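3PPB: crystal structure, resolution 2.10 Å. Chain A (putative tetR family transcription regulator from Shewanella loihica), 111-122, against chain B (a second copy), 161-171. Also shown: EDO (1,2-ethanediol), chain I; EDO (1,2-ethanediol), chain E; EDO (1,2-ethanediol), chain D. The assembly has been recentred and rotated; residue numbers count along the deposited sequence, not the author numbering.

Chain A (111-122) SMSPTVEQSVRD
Chain B 161-171: YLAATRYFVDH

How do the two backbones run? Chain B is helical from Tyr B161 to Asp B170, with phi/psi near -68/-40 and regular i to i+4 hydrogen bonds, until His B171 leaves helical geometry at -126/70. Chain A is mostly loop: Met A112 lies at -130/18, Ser A113 at -91/156, Pro A114 at -69/-3, Thr A115 at -67/-47, and Val A116 and Glu A117 are extended near -81/137 and -51/135. Glu A117 takes the N-cap position of a helix that begins at Gln A118. The two helix axes come no closer than 13.3 Å, with 122° between their N-to-C directions, so the loop and long side chains must span the gap. Register is set by CA-CA distances of 7.0 Å for Met A112 to Arg B166 and 8.0 Å for Gln A118 to Asp B170.

What fills the apolar end? Met A112, a selenomethionine, leaves its backbone sideways, but chi1 -133°, chi2 171° and chi3 54° bring its end to the chain B helix. CE of Met A112 lies 3.4 Å from CB of Leu B162 (m, t), and SE of Met A112 lies 4.5 Å from CB of Ala B163. The long, flexible side chain suits this buried spot, and Ala B163, its CB turned away, lies at the margin of the contact.

How does Arg B166 bind the loop? The CA-to-CB bond of Arg B166 points toward chain A, and chi1 t, chi2 p, chi3 m and chi4 123° carry NH1 of Arg B166 to O of Met A112, to which it donates at 3.0 Å. That carbonyl sits near the guanidinium plane, at its edge, where N-H groups point. The aliphatic part of Arg B166 also packs, CG of Arg B166 lying 3.7 Å from CG of Met A112.

Why can two arginines lie so close? NH1 of Arg A121 is 3.6 Å from NE of Arg B166, and NH2 of Arg A121 lies over one face of the Arg B166 guanidinium; Asp B170 (chi1 m, chi2 -7°) supplies negative charge to both. One turn along the helix from Arg B166, OD1 of Asp B170 receives NE of Arg B166 at 3.0 Å, a salt bridge. Across the contact, Arg A121 (m, t, m, chi4 110°) meets the carboxylate with two weak hydrogen bonds in a salt bridge: NH2 of Arg A121 to OD1 of Asp B170 at 3.3 Å and NH1 of Arg A121 to OD2 of Asp B170 at 3.4 Å. A weak bond from NE of Arg A121 to O of Val A116, 3.4 Å, also ties Arg A121 to its own loop.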

# COMPACT_ATOMS: atom_id res chain seq x y z
N SER A 111 0.80 1.14 7.36
CA SER A 111 -0.67 1.25 7.33
C SER A 111 -1.44 0.03 6.81
O SER A 111 -2.56 -0.23 7.28
CB SER A 111 -1.09 2.43 6.48
OG SER A 111 -1.06 3.60 7.27
N MSE A 112 -0.91 -0.64 5.80
CA MSE A 112 -1.61 -1.77 5.18
C MSE A 112 -0.73 -3.00 5.07
O MSE A 112 -1.06 -3.95 4.34
CB MSE A 112 -2.09 -1.33 3.79
CG MSE A 112 -3.52 -1.69 3.55
SE MSE A 112 -4.17 -0.90 1.95
CE MSE A 112 -2.86 -1.52 0.76
N SER A 113 0.35 -3.00 5.86
CA SER A 113 1.34 -4.04 5.85
C SER A 113 1.02 -5.14 6.87
O SER A 113 0.40 -4.86 7.90
CB SER A 113 2.72 -3.45 6.13
OG SER A 113 2.96 -3.27 7.51
N PRO A 114 1.54 -6.38 6.63
CA PRO A 114 1.36 -7.45 7.63
C PRO A 114 2.15 -7.22 8.93
O PRO A 114 2.02 -8.03 9.85
CB PRO A 114 1.90 -8.70 6.91
CG PRO A 114 2.03 -8.33 5.46
CD PRO A 114 2.30 -6.86 5.46
N THR A 115 2.97 -6.14 9.02
CA THR A 115 3.81 -5.87 10.20
C THR A 115 2.96 -5.53 11.44
O THR A 115 3.24 -6.06 12.53
CB THR A 115 4.84 -4.74 9.91
OG1 THR A 115 5.46 -4.96 8.65
CG2 THR A 115 5.92 -4.63 10.98
N VAL A 116 1.96 -4.64 11.29
CA VAL A 116 1.13 -4.22 12.43
C VAL A 116 0.06 -5.29 12.67
O VAL A 116 -0.54 -5.77 11.71
CB VAL A 116 0.50 -2.80 12.25
CG1 VAL A 116 -0.26 -2.36 13.50
CG2 VAL A 116 1.57 -1.77 11.90
N GLU A 117 -0.19 -5.64 13.97
CA GLU A 117 -1.23 -6.57 14.39
C GLU A 117 -2.56 -6.16 13.79
O GLU A 117 -2.87 -4.96 13.78
CB GLU A 117 -1.36 -6.57 15.93
CG GLU A 117 -0.54 -7.64 16.63
CD GLU A 117 -0.87 -9.08 16.30
OE1 GLU A 117 -2.05 -9.40 16.02
OE2 GLU A 117 0.07 -9.91 16.35
N GLN A 118 -3.33 -7.14 13.25
CA GLN A 118 -4.63 -6.89 12.61
C GLN A 118 -5.58 -6.15 13.56
O GLN A 118 -6.28 -5.24 13.12
CB GLN A 118 -5.29 -8.18 12.11
CG GLN A 118 -6.32 -7.95 11.00
CD GLN A 118 -6.85 -9.23 10.40
OE1 GLN A 118 -6.11 -10.17 10.07
NE2 GLN A 118 -8.17 -9.28 10.21
N SER A 119 -5.57 -6.51 14.86
CA SER A 119 -6.41 -5.89 15.88
C SER A 119 -6.11 -4.38 16.03
O SER A 119 -7.05 -3.59 16.18
CB SER A 119 -6.26 -6.60 17.23
OG SER A 119 -4.92 -6.61 17.68
N VAL A 120 -4.83 -3.99 15.95
CA VAL A 120 -4.40 -2.58 16.05
C VAL A 120 -4.80 -1.83 14.76
O VAL A 120 -5.26 -0.70 14.85
CB VAL A 120 -2.89 -2.46 16.37
CG1 VAL A 120 -2.40 -1.02 16.30
CG2 VAL A 120 -2.59 -3.06 17.74
N ARG A 121 -4.66 -2.48 13.58
CA ARG A 121 -5.07 -1.91 12.30
C ARG A 121 -6.59 -1.68 12.31
O ARG A 121 -7.05 -0.67 11.76
CB ARG A 121 -4.65 -2.79 11.12
CG ARG A 121 -3.13 -2.76 10.84
CD ARG A 121 -2.75 -3.35 9.50
NE ARG A 121 -2.89 -4.82 9.43
CZ ARG A 121 -3.82 -5.46 8.73
NH1 ARG A 121 -4.71 -4.78 8.02
NH2 ARG A 121 -3.86 -6.78 8.73
N ASP A 122 -7.35 -2.59 13.00
CA ASP A 122 -8.81 -2.50 13.16
C ASP A 122 -9.19 -1.32 14.03
O ASP A 122 -10.17 -0.64 13.71
CB ASP A 122 -9.38 -3.81 13.76
CG ASP A 122 -9.40 -5.01 12.81
OD1 ASP A 122 -9.29 -4.80 11.58
OD2 ASP A 122 -9.56 -6.15 13.31
N TYR B 161 -5.52 -2.68 -6.02
CA TYR B 161 -5.15 -4.10 -5.93
C TYR B 161 -4.66 -4.41 -4.50
O TYR B 161 -5.05 -5.39 -3.90
CB TYR B 161 -4.04 -4.43 -6.96
CG TYR B 161 -3.37 -5.76 -6.72
CD1 TYR B 161 -3.97 -6.94 -7.11
CD2 TYR B 161 -2.15 -5.84 -6.05
CE1 TYR B 161 -3.37 -8.19 -6.86
CE2 TYR B 161 -1.55 -7.08 -5.77
CZ TYR B 161 -2.16 -8.25 -6.20
OH TYR B 161 -1.59 -9.48 -5.95
N LEU B 162 -3.80 -3.55 -3.96
CA LEU B 162 -3.26 -3.79 -2.61
C LEU B 162 -4.35 -3.69 -1.56
O LEU B 162 -4.34 -4.46 -0.59
CB LEU B 162 -2.07 -2.84 -2.30
CG LEU B 162 -0.78 -3.08 -3.13
CD1 LEU B 162 0.25 -2.01 -2.84
CD2 LEU B 162 -0.16 -4.43 -2.83
N ALA B 163 -5.33 -2.80 -1.77
CA ALA B 163 -6.46 -2.66 -0.84
C ALA B 163 -7.36 -3.92 -0.88
O ALA B 163 -7.75 -4.41 0.18
CB ALA B 163 -7.28 -1.42 -1.22
N ALA B 164 -7.68 -4.42 -2.08
CA ALA B 164 -8.58 -5.59 -2.25
C ALA B 164 -7.91 -6.85 -1.74
O ALA B 164 -8.59 -7.68 -1.14
CB ALA B 164 -8.99 -5.77 -3.71
N THR B 165 -6.59 -7.00 -1.95
CA THR B 165 -5.86 -8.18 -1.50
C THR B 165 -5.64 -8.13 -0.00
O THR B 165 -5.61 -9.18 0.60
CB THR B 165 -4.58 -8.43 -2.28
OG1 THR B 165 -3.72 -7.30 -2.19
CG2 THR B 165 -4.86 -8.78 -3.71
N ARG B 166 -5.53 -6.94 0.61
CA ARG B 166 -5.45 -6.75 2.06
C ARG B 166 -6.76 -7.27 2.64
O ARG B 166 -6.74 -8.12 3.53
CB ARG B 166 -5.24 -5.25 2.42
CG ARG B 166 -5.46 -4.87 3.90
CD ARG B 166 -4.25 -5.19 4.78
NE ARG B 166 -4.14 -6.63 5.04
CZ ARG B 166 -3.08 -7.38 4.75
NH1 ARG B 166 -1.99 -6.83 4.23
NH2 ARG B 166 -3.10 -8.68 4.99
N TYR B 167 -7.89 -6.80 2.07
CA TYR B 167 -9.25 -7.19 2.44
C TYR B 167 -9.45 -8.71 2.35
O TYR B 167 -9.95 -9.30 3.30
CB TYR B 167 -10.27 -6.47 1.53
CG TYR B 167 -11.72 -6.75 1.85
CD1 TYR B 167 -12.35 -6.12 2.92
CD2 TYR B 167 -12.48 -7.61 1.06
CE1 TYR B 167 -13.70 -6.36 3.21
CE2 TYR B 167 -13.83 -7.85 1.34
CZ TYR B 167 -14.44 -7.20 2.40
OH TYR B 167 -15.76 -7.41 2.65
N PHE B 168 -9.11 -9.33 1.21
CA PHE B 168 -9.37 -10.76 1.06
C PHE B 168 -8.41 -11.62 1.84
O PHE B 168 -8.80 -12.72 2.22
CB PHE B 168 -9.42 -11.18 -0.41
CG PHE B 168 -10.65 -10.66 -1.12
CD1 PHE B 168 -11.93 -11.06 -0.71
CD2 PHE B 168 -10.54 -9.80 -2.20
CE1 PHE B 168 -13.08 -10.59 -1.37
CE2 PHE B 168 -11.69 -9.32 -2.86
CZ PHE B 168 -12.95 -9.73 -2.45
N VAL B 169 -7.20 -11.14 2.16
CA VAL B 169 -6.26 -11.90 3.00
C VAL B 169 -6.77 -11.81 4.45
O VAL B 169 -6.68 -12.79 5.18
CB VAL B 169 -4.79 -11.44 2.83
CG1 VAL B 169 -3.86 -12.04 3.89
CG2 VAL B 169 -4.30 -11.81 1.44
N ASP B 170 -7.32 -10.64 4.86
CA ASP B 170 -7.87 -10.44 6.21
C ASP B 170 -9.18 -11.21 6.39
O ASP B 170 -9.50 -11.61 7.50
CB ASP B 170 -8.15 -8.96 6.49
CG ASP B 170 -6.95 -8.04 6.67
OD1 ASP B 170 -5.80 -8.55 6.72
OD2 ASP B 170 -7.15 -6.80 6.73
N HIS B 171 -9.97 -11.34 5.31
CA HIS B 171 -11.28 -12.03 5.34
C HIS B 171 -11.30 -13.10 4.25
O HIS B 171 -11.96 -12.92 3.23
CB HIS B 171 -12.43 -11.00 5.15
CG HIS B 171 -12.31 -9.80 6.02
ND1 HIS B 171 -12.60 -9.86 7.37
CD2 HIS B 171 -11.88 -8.56 5.72
CE1 HIS B 171 -12.34 -8.65 7.84
NE2 HIS B 171 -11.92 -7.83 6.89
C1 EDO I . 3.05 -4.82 15.55
O1 EDO I . 1.70 -4.92 16.00
C2 EDO I . 3.92 -5.97 16.05
O2 EDO I . 3.21 -7.20 16.25
C1 EDO E . 8.92 -7.45 7.45
O1 EDO E . 8.97 -6.04 7.24
C2 EDO E . 8.33 -7.80 8.82
O2 EDO E . 6.92 -7.53 8.90
C1 EDO D . -4.90 6.38 6.08
O1 EDO D . -5.30 6.09 7.41
C2 EDO D . -3.39 6.60 6.08
O2 EDO D . -2.74 5.47 6.65